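Local coordinates for pyridoxine 4-oxidase (Mesorhizobium loti, PDB 4HA6), which uses FAD to oxidise the 4-hydroxymethyl group of pyridoxine to an aldehyde, giving pyridoxal, with molecular oxygen as the electron acceptor, at residues 158-163 with 409-414; 164-169 with 176-181; 333-338 with 403-408; 302-307 with 415-420; 296-301 with 422-427. One frame throughout, in Å; residues are numbered along the deposited sequence.

Interaction 1. Residues 158-163 with 409-414; sequences IEAGAS and GHRDEL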
# COMPACT_ATOMS: atom_id res chain seq x y z
N ILE A 158 -18.31 -2.40 15.87
CA ILE A 158 -19.14 -1.76 14.85
C ILE A 158 -20.35 -1.10 15.49
O ILE A 158 -20.68 0.04 15.17
CB ILE A 158 -19.51 -2.77 13.73
CG1 ILE A 158 -18.31 -2.96 12.79
CG2 ILE A 158 -20.71 -2.31 12.90
CD1 ILE A 158 -18.48 -4.08 11.79
N GLU A 159 -20.98 -1.81 16.43
CA GLU A 159 -22.10 -1.26 17.20
C GLU A 159 -21.71 -0.03 18.02
O GLU A 159 -22.48 0.93 18.13
CB GLU A 159 -22.67 -2.32 18.14
CG GLU A 159 -23.51 -3.37 17.44
CD GLU A 159 -24.74 -2.77 16.79
OE1 GLU A 159 -25.28 -1.77 17.33
OE2 GLU A 159 -25.17 -3.29 15.74
N ALA A 160 -20.53 -0.06 18.62
CA ALA A 160 -20.05 1.07 19.40
C ALA A 160 -19.92 2.30 18.52
O ALA A 160 -20.41 3.38 18.86
CB ALA A 160 -18.72 0.74 20.07
N GLY A 161 -19.26 2.14 17.38
CA GLY A 161 -19.17 3.22 16.40
C GLY A 161 -20.52 3.72 15.91
O GLY A 161 -20.74 4.92 15.78
N ALA A 162 -21.42 2.79 15.62
CA ALA A 162 -22.76 3.13 15.13
C ALA A 162 -23.56 3.92 16.16
O ALA A 162 -24.31 4.82 15.80
CB ALA A 162 -23.51 1.86 14.70
N SER A 163 -23.40 3.57 17.43
CA SER A 163 -24.11 4.28 18.49
C SER A 163 -23.62 5.72 18.60
O SER A 163 -24.37 6.61 19.02
CB SER A 163 -23.94 3.57 19.84
OG SER A 163 -22.61 3.69 20.32
N GLY A 409 -13.64 2.66 22.37
CA GLY A 409 -13.23 1.57 23.25
C GLY A 409 -14.01 1.42 24.55
O GLY A 409 -14.19 0.30 25.05
N HIS A 410 -14.47 2.53 25.11
CA HIS A 410 -15.14 2.51 26.41
C HIS A 410 -16.66 2.53 26.31
O HIS A 410 -17.34 2.69 27.32
CB HIS A 410 -14.66 3.67 27.28
CG HIS A 410 -13.24 3.52 27.73
ND1 HIS A 410 -12.17 3.70 26.88
CD2 HIS A 410 -12.72 3.20 28.94
CE1 HIS A 410 -11.05 3.51 27.55
NE2 HIS A 410 -11.35 3.21 28.81
N ARG A 411 -17.19 2.37 25.10
CA ARG A 411 -18.64 2.34 24.92
C ARG A 411 -19.24 1.09 25.57
O ARG A 411 -18.62 0.02 25.57
CB ARG A 411 -19.01 2.35 23.44
CG ARG A 411 -18.69 3.65 22.72
CD ARG A 411 -19.59 4.79 23.22
NE ARG A 411 -21.00 4.53 22.94
CZ ARG A 411 -21.99 5.41 23.12
NH1 ARG A 411 -21.72 6.63 23.59
NH2 ARG A 411 -23.24 5.08 22.84
N ASP A 412 -20.44 1.25 26.12
CA ASP A 412 -21.25 0.13 26.63
C ASP A 412 -21.38 -1.03 25.65
O ASP A 412 -21.51 -2.18 26.05
CB ASP A 412 -22.65 0.62 26.97
CG ASP A 412 -22.71 1.33 28.30
OD1 ASP A 412 -21.71 1.31 29.05
OD2 ASP A 412 -23.78 1.91 28.59
N GLU A 413 -21.36 -0.73 24.35
CA GLU A 413 -21.47 -1.76 23.32
C GLU A 413 -20.29 -2.74 23.34
O GLU A 413 -20.37 -3.82 22.74
CB GLU A 413 -21.59 -1.13 21.93
CG GLU A 413 -22.92 -0.40 21.69
CD GLU A 413 -23.03 0.92 22.43
OE1 GLU A 413 -24.14 1.49 22.46
OE2 GLU A 413 -22.01 1.41 22.97
N LEU A 414 -19.21 -2.36 24.02
CA LEU A 414 -18.03 -3.24 24.14
C LEU A 414 -17.83 -3.77 25.57
O LEU A 414 -16.85 -4.47 25.86
CB LEU A 414 -16.77 -2.51 23.65
CG LEU A 414 -16.45 -2.52 22.16
CD1 LEU A 414 -15.44 -1.42 21.84
CD2 LEU A 414 -15.90 -3.87 21.72
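Ala160 is the centre of this contact, its methyl lodged between two side chains of the turn 409-414. Its CB lies 3.7 Å from Arg411 CB, while Glu413 CB comes within 3.6 Å of Ala160 N, so the short 3-10 turn 412-414 sits directly against the helix backbone. Glu413 then bends at chi2 (74°), which swings its carboxylate along the helix toward Ser163; Glu413 OE1 ends 3.4 Å from Ser163 CB. The other carboxylate oxygen stays within its own segment: Arg411 NE donates to Glu413 OE2 at 3.3 Å in a salt bridge, meeting it from above the carboxylate plane. On the helix, Ser163 OG holds the crowded position between backbone N and carbonyl carbon (chi1 70°) and donates back to Ala160 O at 2.7 Å. That hydroxyl also lies 2.9 Å from Arg411 NH2, bringing the guanidinium obliquely beside the helix end. Leu414 closes the apolar side, its CD1 4.3 Å from Ala160 CB. This is a helix packed on a connection: segment 409-414 leads from helix 392-409 to strand 418-421 and lies along helix 152-163, whose Leu153 and Ala156 also touch Leu414.

Interaction 2. Residues 164-169 with 176-181; sequences LGLPRL and EMIGVT. With GOL (glycerol), chain I.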
# COMPACT_ATOMS: atom_id res chain seq x y z
N LEU A 164 -22.38 5.96 18.18
CA LEU A 164 -21.80 7.29 18.29
C LEU A 164 -22.26 8.21 17.16
O LEU A 164 -22.01 9.41 17.19
CB LEU A 164 -20.27 7.21 18.35
CG LEU A 164 -19.77 6.76 19.72
CD1 LEU A 164 -18.31 6.28 19.70
CD2 LEU A 164 -19.93 7.91 20.72
N GLY A 165 -22.95 7.65 16.18
CA GLY A 165 -23.40 8.45 15.05
C GLY A 165 -22.85 8.03 13.70
O GLY A 165 -23.35 8.50 12.67
N LEU A 166 -21.85 7.15 13.67
CA LEU A 166 -21.29 6.70 12.39
C LEU A 166 -22.30 5.86 11.60
O LEU A 166 -22.86 4.91 12.13
CB LEU A 166 -20.01 5.90 12.61
CG LEU A 166 -18.77 6.67 13.07
CD1 LEU A 166 -17.71 5.70 13.58
CD2 LEU A 166 -18.21 7.52 11.93
N PRO A 167 -22.51 6.21 10.32
CA PRO A 167 -23.45 5.43 9.51
C PRO A 167 -22.94 4.03 9.17
O PRO A 167 -21.73 3.77 9.10
CB PRO A 167 -23.59 6.28 8.23
CG PRO A 167 -22.33 7.09 8.17
CD PRO A 167 -21.95 7.37 9.60
N ARG A 168 -23.88 3.11 8.97
CA ARG A 168 -23.53 1.75 8.62
C ARG A 168 -23.33 1.62 7.12
O ARG A 168 -24.23 1.92 6.33
CB ARG A 168 -24.61 0.77 9.10
CG ARG A 168 -24.17 -0.11 10.25
CD ARG A 168 -24.93 -1.45 10.28
NE ARG A 168 -24.52 -2.27 11.41
CZ ARG A 168 -24.89 -2.02 12.67
NH1 ARG A 168 -25.65 -0.97 12.94
NH2 ARG A 168 -24.48 -2.81 13.66
N LEU A 169 -22.14 1.19 6.72
CA LEU A 169 -21.80 1.09 5.31
C LEU A 169 -21.74 -0.39 4.92
O LEU A 169 -21.62 -1.26 5.78
CB LEU A 169 -20.43 1.72 5.06
CG LEU A 169 -20.17 3.18 5.46
CD1 LEU A 169 -18.70 3.55 5.25
CD2 LEU A 169 -21.06 4.11 4.68
N GLU A 176 -18.63 6.64 -0.39
CA GLU A 176 -18.79 7.03 1.02
C GLU A 176 -17.90 6.13 1.87
O GLU A 176 -18.09 4.91 1.89
CB GLU A 176 -20.25 6.89 1.46
CG GLU A 176 -20.49 7.30 2.92
CD GLU A 176 -21.96 7.30 3.31
OE1 GLU A 176 -22.27 7.62 4.48
OE2 GLU A 176 -22.79 6.97 2.44
N MET A 177 -16.93 6.72 2.57
CA MET A 177 -15.93 5.92 3.27
C MET A 177 -16.01 6.09 4.80
O MET A 177 -15.60 5.19 5.56
CB MET A 177 -14.53 6.26 2.71
CG MET A 177 -13.38 5.56 3.37
SD MET A 177 -11.93 5.64 2.28
CE MET A 177 -10.74 4.69 3.24
N ILE A 178 -16.56 7.21 5.26
CA ILE A 178 -16.77 7.43 6.69
C ILE A 178 -17.98 6.63 7.15
O ILE A 178 -19.06 6.75 6.55
CB ILE A 178 -17.01 8.92 7.02
CG1 ILE A 178 -15.70 9.69 7.02
CG2 ILE A 178 -17.68 9.08 8.37
CD1 ILE A 178 -15.87 11.16 7.30
N GLY A 179 -17.82 5.83 8.19
CA GLY A 179 -18.92 5.02 8.70
C GLY A 179 -18.37 3.79 9.42
O GLY A 179 -17.18 3.77 9.76
N VAL A 180 -19.22 2.79 9.65
CA VAL A 180 -18.78 1.54 10.27
C VAL A 180 -19.15 0.37 9.36
O VAL A 180 -20.21 0.38 8.74
CB VAL A 180 -19.36 1.34 11.70
CG1 VAL A 180 -18.77 2.36 12.67
CG2 VAL A 180 -20.88 1.43 11.69
N THR A 181 -18.25 -0.62 9.26
CA THR A 181 -18.43 -1.74 8.34
C THR A 181 -17.27 -2.71 8.52
O THR A 181 -16.16 -2.29 8.85
CB THR A 181 -18.49 -1.27 6.85
OG1 THR A 181 -18.66 -2.39 5.96
CG2 THR A 181 -17.22 -0.54 6.46
C1 GOL I . -24.89 4.75 3.54
O1 GOL I . -25.12 4.32 4.86
C2 GOL I . -25.81 5.93 3.22
O2 GOL I . -25.33 7.10 3.84
C3 GOL I . -25.91 6.13 1.71
O3 GOL I . -27.22 5.82 1.28
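Two backbone hydrogen bonds join these segments through a single beta bridge, Arg168 with Val180. Val180 N donates to Pro167 O at 2.8 Å, nearly along the C=O axis, and Leu169 N to Val180 O at 2.9 Å, almost straight at 177°. Arg168 O accepts from glycerol O1 at 3.0 Å, and Glu176 OE2 from O2 of the same molecule, probably from the crystallisation liquor, at 2.9 Å. Thr181 OG1 is bonded to Gly171 N, Thr181 O to Ser316 OG, and the Arg168 guanidinium pairs with Glu159. A CB on Gly179, whose backbone bonds to Tyr319, would collide with Leu169 CG and Pro167 O. Leu169 drapes over this glycine, CD1 3.5 Å from Ile178 O and CD2 3.6 Å from Glu176 CD. An alanine in place of Leu169 removes the methyls over Gly179 and against Glu176, and would probably loosen packing there. The Leu166 and Val180 side chains cross at about a right angle, Leu166 CD1 3.6 Å from Val180 CG1. The loop, its arms running in the same direction at the bridge, follows the Schellman motif ending helix 152-163, rests Val180 on that helix's Ile158 and Ala162, and abuts strand 314-320 through Leu166 and Met177.

Interaction 3. Residues 333-338 with 403-408; sequences IVVGCG and EASRTI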
# COMPACT_ATOMS: atom_id res chain seq x y z
N ILE A 333 -9.24 10.70 10.27
CA ILE A 333 -8.62 9.70 11.15
C ILE A 333 -9.29 8.35 10.92
O ILE A 333 -10.28 8.24 10.19
CB ILE A 333 -8.71 10.08 12.66
CG1 ILE A 333 -10.18 10.25 13.08
CG2 ILE A 333 -7.91 11.34 12.98
CD1 ILE A 333 -10.36 10.77 14.51
N VAL A 334 -8.75 7.32 11.57
CA VAL A 334 -9.29 5.96 11.47
C VAL A 334 -9.05 5.26 12.80
O VAL A 334 -8.03 5.48 13.46
CB VAL A 334 -8.62 5.16 10.32
CG1 VAL A 334 -7.11 5.15 10.49
CG2 VAL A 334 -9.18 3.73 10.25
N VAL A 335 -10.02 4.46 13.23
CA VAL A 335 -9.85 3.60 14.40
C VAL A 335 -10.25 2.20 13.95
O VAL A 335 -11.36 2.02 13.46
CB VAL A 335 -10.73 4.02 15.60
CG1 VAL A 335 -10.64 2.98 16.71
CG2 VAL A 335 -10.31 5.39 16.12
N GLY A 336 -9.35 1.24 14.10
CA GLY A 336 -9.61 -0.10 13.61
C GLY A 336 -9.68 -1.11 14.74
O GLY A 336 -9.02 -0.95 15.78
N CYS A 337 -10.48 -2.16 14.56
CA CYS A 337 -10.61 -3.17 15.59
C CYS A 337 -9.65 -4.33 15.34
O CYS A 337 -9.88 -5.14 14.44
CB CYS A 337 -12.05 -3.68 15.65
SG CYS A 337 -12.29 -4.95 16.90
N GLY A 338 -8.57 -4.42 16.12
CA GLY A 338 -7.63 -5.52 16.00
C GLY A 338 -8.01 -6.66 16.93
O GLY A 338 -7.81 -6.57 18.15
N GLU A 403 -7.96 9.86 20.74
CA GLU A 403 -9.13 10.22 21.52
C GLU A 403 -10.37 9.55 20.98
O GLU A 403 -11.26 9.18 21.75
CB GLU A 403 -9.30 11.74 21.59
CG GLU A 403 -8.25 12.36 22.48
CD GLU A 403 -8.41 13.84 22.62
OE1 GLU A 403 -8.98 14.47 21.69
OE2 GLU A 403 -7.96 14.36 23.66
N ALA A 404 -10.45 9.40 19.66
CA ALA A 404 -11.63 8.77 19.08
C ALA A 404 -11.64 7.30 19.48
O ALA A 404 -12.70 6.74 19.79
CB ALA A 404 -11.64 8.92 17.58
N SER A 405 -10.45 6.70 19.49
CA SER A 405 -10.30 5.28 19.80
C SER A 405 -10.75 4.96 21.22
O SER A 405 -11.45 3.97 21.47
CB SER A 405 -8.83 4.87 19.63
OG SER A 405 -8.69 3.48 19.86
N ARG A 406 -10.33 5.79 22.17
CA ARG A 406 -10.69 5.54 23.56
C ARG A 406 -12.19 5.74 23.78
O ARG A 406 -12.81 4.96 24.50
CB ARG A 406 -9.83 6.39 24.49
CG ARG A 406 -8.33 6.10 24.33
CD ARG A 406 -7.50 6.85 25.35
NE ARG A 406 -7.69 6.29 26.68
CZ ARG A 406 -7.50 6.96 27.81
NH1 ARG A 406 -7.11 8.23 27.76
NH2 ARG A 406 -7.70 6.37 28.98
N THR A 407 -12.78 6.75 23.13
CA THR A 407 -14.22 6.97 23.22
C THR A 407 -14.97 5.71 22.75
O THR A 407 -15.84 5.19 23.45
CB THR A 407 -14.68 8.21 22.40
OG1 THR A 407 -14.05 9.39 22.93
CG2 THR A 407 -16.19 8.41 22.48
N ILE A 408 -14.60 5.22 21.57
CA ILE A 408 -15.21 3.99 21.06
C ILE A 408 -14.91 2.82 21.99
O ILE A 408 -15.82 2.08 22.37
CB ILE A 408 -14.74 3.64 19.64
CG1 ILE A 408 -15.22 4.71 18.64
CG2 ILE A 408 -15.28 2.26 19.24
CD1 ILE A 408 -14.55 4.62 17.28
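No aromatic ring, guanidinium or carboxylate bridges these two segments, so there is no stacked face or ring edge across the contact. The two charged flat groups of the helix segment belong to Glu403 and Arg406, whose side chains set out away from the strand; the carboxylate pairs with Arg400 and the guanidinium with Glu421. The contact itself is made by aliphatic branches. Val335 carries most of it: with CG1 anti to the backbone N (chi1 172°), its two methyls sit against Ser405, CG2 at the backbone and CG1 at the hydroxyl. CG2 comes 3.6 Å from Ser405 N, while CG1 lies 3.7 Å from Ser405 OG. That hydroxyl, anti to its own backbone N, is buried and bonded to Asn298 OD1, which satisfies it beside the valine methyl. One turn on, Val335 CB meets the tip of Ile408, CD1, at 4.2 Å. At the other end Ile333 places CG1 in the crowded position between backbone N and carbonyl carbon, and the extended chain beyond it brings CD1 to 3.8 Å from Ala404 CB; Ala404 CB also sits 4.0 Å from Val335 CG2. The small Ala404 and Ser405 let the helix come close, the segment axes approaching to 8.3 Å with 40° between their directions. Phe157 of helix 152-163 touches both Val335 and Ile408 at one side. A helix laid obliquely over an antiparallel sheet, with alternate strand residues Ile333 and Val335 facing it, is the build of the substrate-binding domain in GMC oxidoreductases.

Interaction 4. Residues 302-307 with 415-420; sequences ARKPVP and AGWRER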
# COMPACT_ATOMS: atom_id res chain seq x y z
N ALA A 302 -9.16 -8.24 28.02
CA ALA A 302 -10.49 -8.79 27.73
C ALA A 302 -11.12 -9.46 28.95
O ALA A 302 -10.43 -10.10 29.75
CB ALA A 302 -10.43 -9.76 26.56
N ARG A 303 -12.44 -9.31 29.06
CA ARG A 303 -13.23 -9.84 30.17
C ARG A 303 -13.44 -11.35 30.01
O ARG A 303 -13.84 -12.04 30.95
CB ARG A 303 -14.60 -9.14 30.21
CG ARG A 303 -15.33 -9.24 31.54
CD ARG A 303 -16.68 -8.54 31.49
NE ARG A 303 -17.48 -9.11 30.43
CZ ARG A 303 -18.31 -10.13 30.59
NH1 ARG A 303 -18.49 -10.68 31.79
NH2 ARG A 303 -18.98 -10.58 29.55
N LYS A 304 -13.18 -11.84 28.80
CA LYS A 304 -13.30 -13.27 28.51
C LYS A 304 -12.40 -13.60 27.32
O LYS A 304 -11.93 -12.69 26.64
CB LYS A 304 -14.76 -13.61 28.24
CG LYS A 304 -15.45 -12.79 27.17
CD LYS A 304 -16.95 -12.89 27.39
CE LYS A 304 -17.76 -12.44 26.20
NZ LYS A 304 -19.21 -12.74 26.45
N PRO A 305 -12.13 -14.90 27.07
CA PRO A 305 -11.21 -15.25 25.98
C PRO A 305 -11.56 -14.68 24.59
O PRO A 305 -12.66 -14.89 24.10
CB PRO A 305 -11.31 -16.78 25.93
CG PRO A 305 -11.65 -17.18 27.33
CD PRO A 305 -12.54 -16.08 27.86
N VAL A 306 -10.61 -13.98 23.98
CA VAL A 306 -10.75 -13.48 22.61
C VAL A 306 -10.43 -14.58 21.59
O VAL A 306 -9.28 -15.01 21.48
CB VAL A 306 -9.80 -12.28 22.35
CG1 VAL A 306 -9.92 -11.83 20.90
CG2 VAL A 306 -10.12 -11.14 23.29
N PRO A 307 -11.45 -15.03 20.84
CA PRO A 307 -11.32 -16.14 19.89
C PRO A 307 -10.62 -15.66 18.63
O PRO A 307 -10.85 -14.52 18.23
CB PRO A 307 -12.77 -16.51 19.58
CG PRO A 307 -13.65 -15.50 20.34
CD PRO A 307 -12.76 -14.38 20.73
N ALA A 415 -18.77 -3.44 26.46
CA ALA A 415 -18.72 -3.86 27.85
C ALA A 415 -18.71 -5.38 28.03
O ALA A 415 -18.25 -5.89 29.05
CB ALA A 415 -19.89 -3.26 28.61
N GLY A 416 -19.22 -6.10 27.04
CA GLY A 416 -19.20 -7.55 27.10
C GLY A 416 -17.79 -8.10 26.91
O GLY A 416 -17.47 -9.21 27.35
N TRP A 417 -16.93 -7.31 26.27
CA TRP A 417 -15.58 -7.78 25.96
C TRP A 417 -14.51 -7.15 26.84
O TRP A 417 -13.48 -7.77 27.13
CB TRP A 417 -15.24 -7.54 24.49
CG TRP A 417 -15.97 -8.46 23.60
CD1 TRP A 417 -17.17 -8.23 22.97
CD2 TRP A 417 -15.58 -9.78 23.25
NE1 TRP A 417 -17.54 -9.34 22.25
CE2 TRP A 417 -16.58 -10.31 22.40
CE3 TRP A 417 -14.48 -10.58 23.57
CZ2 TRP A 417 -16.50 -11.60 21.88
CZ3 TRP A 417 -14.41 -11.85 23.05
CH2 TRP A 417 -15.41 -12.35 22.21
N ARG A 418 -14.76 -5.90 27.25
CA ARG A 418 -13.75 -5.07 27.89
C ARG A 418 -13.66 -5.36 29.38
O ARG A 418 -14.65 -5.29 30.09
CB ARG A 418 -14.10 -3.58 27.67
CG ARG A 418 -13.09 -2.59 28.25
CD ARG A 418 -13.59 -1.13 28.18
NE ARG A 418 -14.80 -0.93 28.99
CZ ARG A 418 -16.02 -0.76 28.49
NH1 ARG A 418 -16.21 -0.73 27.17
NH2 ARG A 418 -17.06 -0.60 29.30
N GLU A 419 -12.47 -5.70 29.86
CA GLU A 419 -12.26 -5.78 31.31
C GLU A 419 -11.79 -4.40 31.78
O GLU A 419 -12.37 -3.81 32.70
CB GLU A 419 -11.26 -6.90 31.66
CG GLU A 419 -10.59 -6.78 33.03
CD GLU A 419 -11.47 -7.21 34.18
OE1 GLU A 419 -12.63 -7.63 33.94
OE2 GLU A 419 -11.00 -7.13 35.34
N ARG A 420 -10.77 -3.88 31.11
CA ARG A 420 -10.28 -2.52 31.34
C ARG A 420 -9.23 -2.16 30.29
O ARG A 420 -8.68 -3.05 29.61
CB ARG A 420 -9.64 -2.39 32.72
CG ARG A 420 -8.37 -3.23 32.87
CD ARG A 420 -7.55 -2.79 34.08
NE ARG A 420 -6.21 -3.39 34.07
CZ ARG A 420 -5.96 -4.65 34.42
NH1 ARG A 420 -6.95 -5.44 34.80
NH2 ARG A 420 -4.71 -5.11 34.39
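Arg303 and Trp417 set the geometry here, one gripping a carbonyl side-on, the other pushing the far rim of its indole into the opposite loop. The Arg303 chain leaves anti to its backbone N, bends at chi3 and turns NE and NH2 together onto Gly416 O, at 3.1 Å from NE and 3.0 Å from NH2. The oxygen lies close to the guanidinium plane; NH2 uses a lone pair in the carbonyl plane, whereas NE comes from above it. Arg303 N adds a nearly straight bond to Trp417 O at 2.7 Å. Ala302 and Arg418 form an antiparallel non-hydrogen-bonded pair, where strand 418-421 joins strand 293-302 in the antiparallel sheet, and a classic beta bulge follows, with Glu419 and Arg420 both facing Ala301. Trp417 CG stands anti to the carbonyl carbon (chi1 -72°), pointing the six-membered ring at 305-307. There Trp417 CH2 meets Pro307 CD tip to tip at 3.7 Å, and Pro305 O lies at the ring edge, 3.7 Å from CZ3. A serine replacing Trp417 removes the ring that meets Pro305 and Pro307, and would probably weaken the hold on loop 302-307. Lys304 runs past Gly416 O and leaves NZ above the six-membered ring of Trp417, 5.5 Å from its centroid, a long cation-pi approach that is at most weakly attractive. Leu153 and Ala156 of helix 152-163 also touch the indole.

Interaction 5. Residues 296-301 with 422-427; sequences AGNLYA and LLPGTP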
# COMPACT_ATOMS: atom_id res chain seq x y z
N ALA A 296 -0.18 1.32 17.90
CA ALA A 296 -0.32 -0.05 18.41
C ALA A 296 0.05 -0.09 19.89
O ALA A 296 1.20 -0.34 20.23
CB ALA A 296 0.59 -1.01 17.63
N GLY A 297 -0.93 0.14 20.76
CA GLY A 297 -2.30 0.43 20.34
C GLY A 297 -3.12 0.81 21.55
O GLY A 297 -2.62 0.79 22.68
N ASN A 298 -4.38 1.18 21.34
CA ASN A 298 -5.31 1.36 22.45
C ASN A 298 -5.67 -0.06 22.93
O ASN A 298 -6.65 -0.67 22.47
CB ASN A 298 -6.54 2.13 21.94
CG ASN A 298 -7.45 2.62 23.05
OD1 ASN A 298 -8.59 3.02 22.79
ND2 ASN A 298 -6.96 2.61 24.29
N LEU A 299 -4.83 -0.61 23.81
CA LEU A 299 -4.85 -2.02 24.21
C LEU A 299 -5.81 -2.26 25.38
O LEU A 299 -5.71 -1.57 26.41
CB LEU A 299 -3.43 -2.42 24.66
CG LEU A 299 -2.88 -3.84 24.50
CD1 LEU A 299 -2.24 -4.35 25.81
CD2 LEU A 299 -3.90 -4.83 23.94
N TYR A 300 -6.71 -3.22 25.23
CA TYR A 300 -7.70 -3.55 26.28
C TYR A 300 -7.58 -4.98 26.79
O TYR A 300 -7.58 -5.94 26.01
CB TYR A 300 -9.13 -3.35 25.74
CG TYR A 300 -9.45 -1.92 25.41
CD1 TYR A 300 -10.01 -1.09 26.37
CD2 TYR A 300 -9.16 -1.39 24.15
CE1 TYR A 300 -10.30 0.25 26.09
CE2 TYR A 300 -9.44 -0.05 23.85
CZ TYR A 300 -10.01 0.76 24.83
OH TYR A 300 -10.30 2.08 24.57
N ALA A 301 -7.52 -5.14 28.11
CA ALA A 301 -7.63 -6.46 28.70
C ALA A 301 -9.04 -6.98 28.43
O ALA A 301 -10.01 -6.23 28.58
CB ALA A 301 -7.37 -6.40 30.21
N LEU A 422 -5.62 -1.26 29.09
CA LEU A 422 -4.23 -1.41 29.53
C LEU A 422 -3.39 -0.22 29.03
O LEU A 422 -2.57 0.32 29.77
CB LEU A 422 -3.66 -2.75 29.04
CG LEU A 422 -4.42 -4.00 29.52
CD1 LEU A 422 -3.92 -5.29 28.85
CD2 LEU A 422 -4.34 -4.14 31.03
N LEU A 423 -3.60 0.20 27.78
CA LEU A 423 -2.86 1.32 27.19
C LEU A 423 -3.81 2.26 26.43
O LEU A 423 -4.72 1.79 25.72
CB LEU A 423 -1.76 0.80 26.25
CG LEU A 423 -0.72 -0.20 26.74
CD1 LEU A 423 0.13 -0.72 25.57
CD2 LEU A 423 0.20 0.40 27.79
N PRO A 424 -3.59 3.59 26.51
CA PRO A 424 -2.47 4.25 27.19
C PRO A 424 -2.73 4.50 28.66
O PRO A 424 -1.81 4.91 29.36
CB PRO A 424 -2.38 5.61 26.46
CG PRO A 424 -3.78 5.91 26.07
CD PRO A 424 -4.41 4.56 25.74
N GLY A 425 -3.94 4.26 29.13
CA GLY A 425 -4.21 4.47 30.53
C GLY A 425 -4.52 5.92 30.82
O GLY A 425 -5.57 6.42 30.42
N THR A 426 -3.59 6.61 31.48
CA THR A 426 -3.86 7.96 32.01
C THR A 426 -2.95 9.10 31.52
O THR A 426 -2.30 9.77 32.34
CB THR A 426 -3.82 7.95 33.55
OG1 THR A 426 -2.47 7.78 34.01
CG2 THR A 426 -4.69 6.82 34.10
N PRO A 427 -2.90 9.35 30.20
CA PRO A 427 -2.15 10.54 29.75
C PRO A 427 -2.87 11.84 30.09
O PRO A 427 -3.97 12.11 29.59
CB PRO A 427 -2.06 10.35 28.23
CG PRO A 427 -3.25 9.51 27.89
CD PRO A 427 -3.42 8.57 29.06
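Leu299, Leu422 and Leu423 form the apolar centre where the chain leaving strand 418-421 runs on beside strand 293-302, at the margin of the antiparallel sheet of the substrate-binding domain. Leu299 CD1 meets Leu422 CD1 at 3.6 Å, the two chains crossing obliquely, while Leu299 CB lies 4.0 Å from Leu423 CB. Leu422, with CG anti to its carbonyl carbon, also packs on Ala301, its CG 3.9 Å from Ala301 CB. Phe347 and Phe436 touch Leu423 from outside the two segments. Around this cluster the backbone is clamped at one acceptor: Leu299 O receives Leu422 N at 2.7 Å and Leu423 N at 3.1 Å, both in the carbonyl plane. The return bond, Leu299 N to Leu423 O, is weak and bent, and the same oxygen is better served by the side chain of Asn298. The ND2 of Asn298 donates to Leu423 O at 2.8 Å on a lone pair, with the oxygen almost in the amide plane. Asn298 is the centre of an inverse gamma turn, and its CG stands anti to the backbone N (chi1 -169°), carrying the amide toward Pro424, which follows a cis peptide. Glu421 accepts a further bond from ND2. At the other end of the amide, where Ser405 OG also bonds, Tyr300 OH donates to Asn298 OD1 at 2.6 Å, from above the carbonyl plane.

The five contacts have their centres about 10 to 24 Å apart. Along the chain, interaction 2 follows helix 152-163 and closes first, inside the loop spanned by interaction 1; interaction 5 encloses interaction 4, which encloses interaction 3, and both 4 and 5 cross interaction 1. Interactions 3, 4 and 5 reach the same antiparallel sheet, the last two through neighbouring strands 293-302 and 418-421. Helix 392-409 carries interaction 3 and leads into the turn of interaction 1, where Arg418 binds the carbonyls of Gly409 and Arg411. The early and late parts of the sequence are thus tied together in the substrate-binding domain, beside rather than within the flavin site.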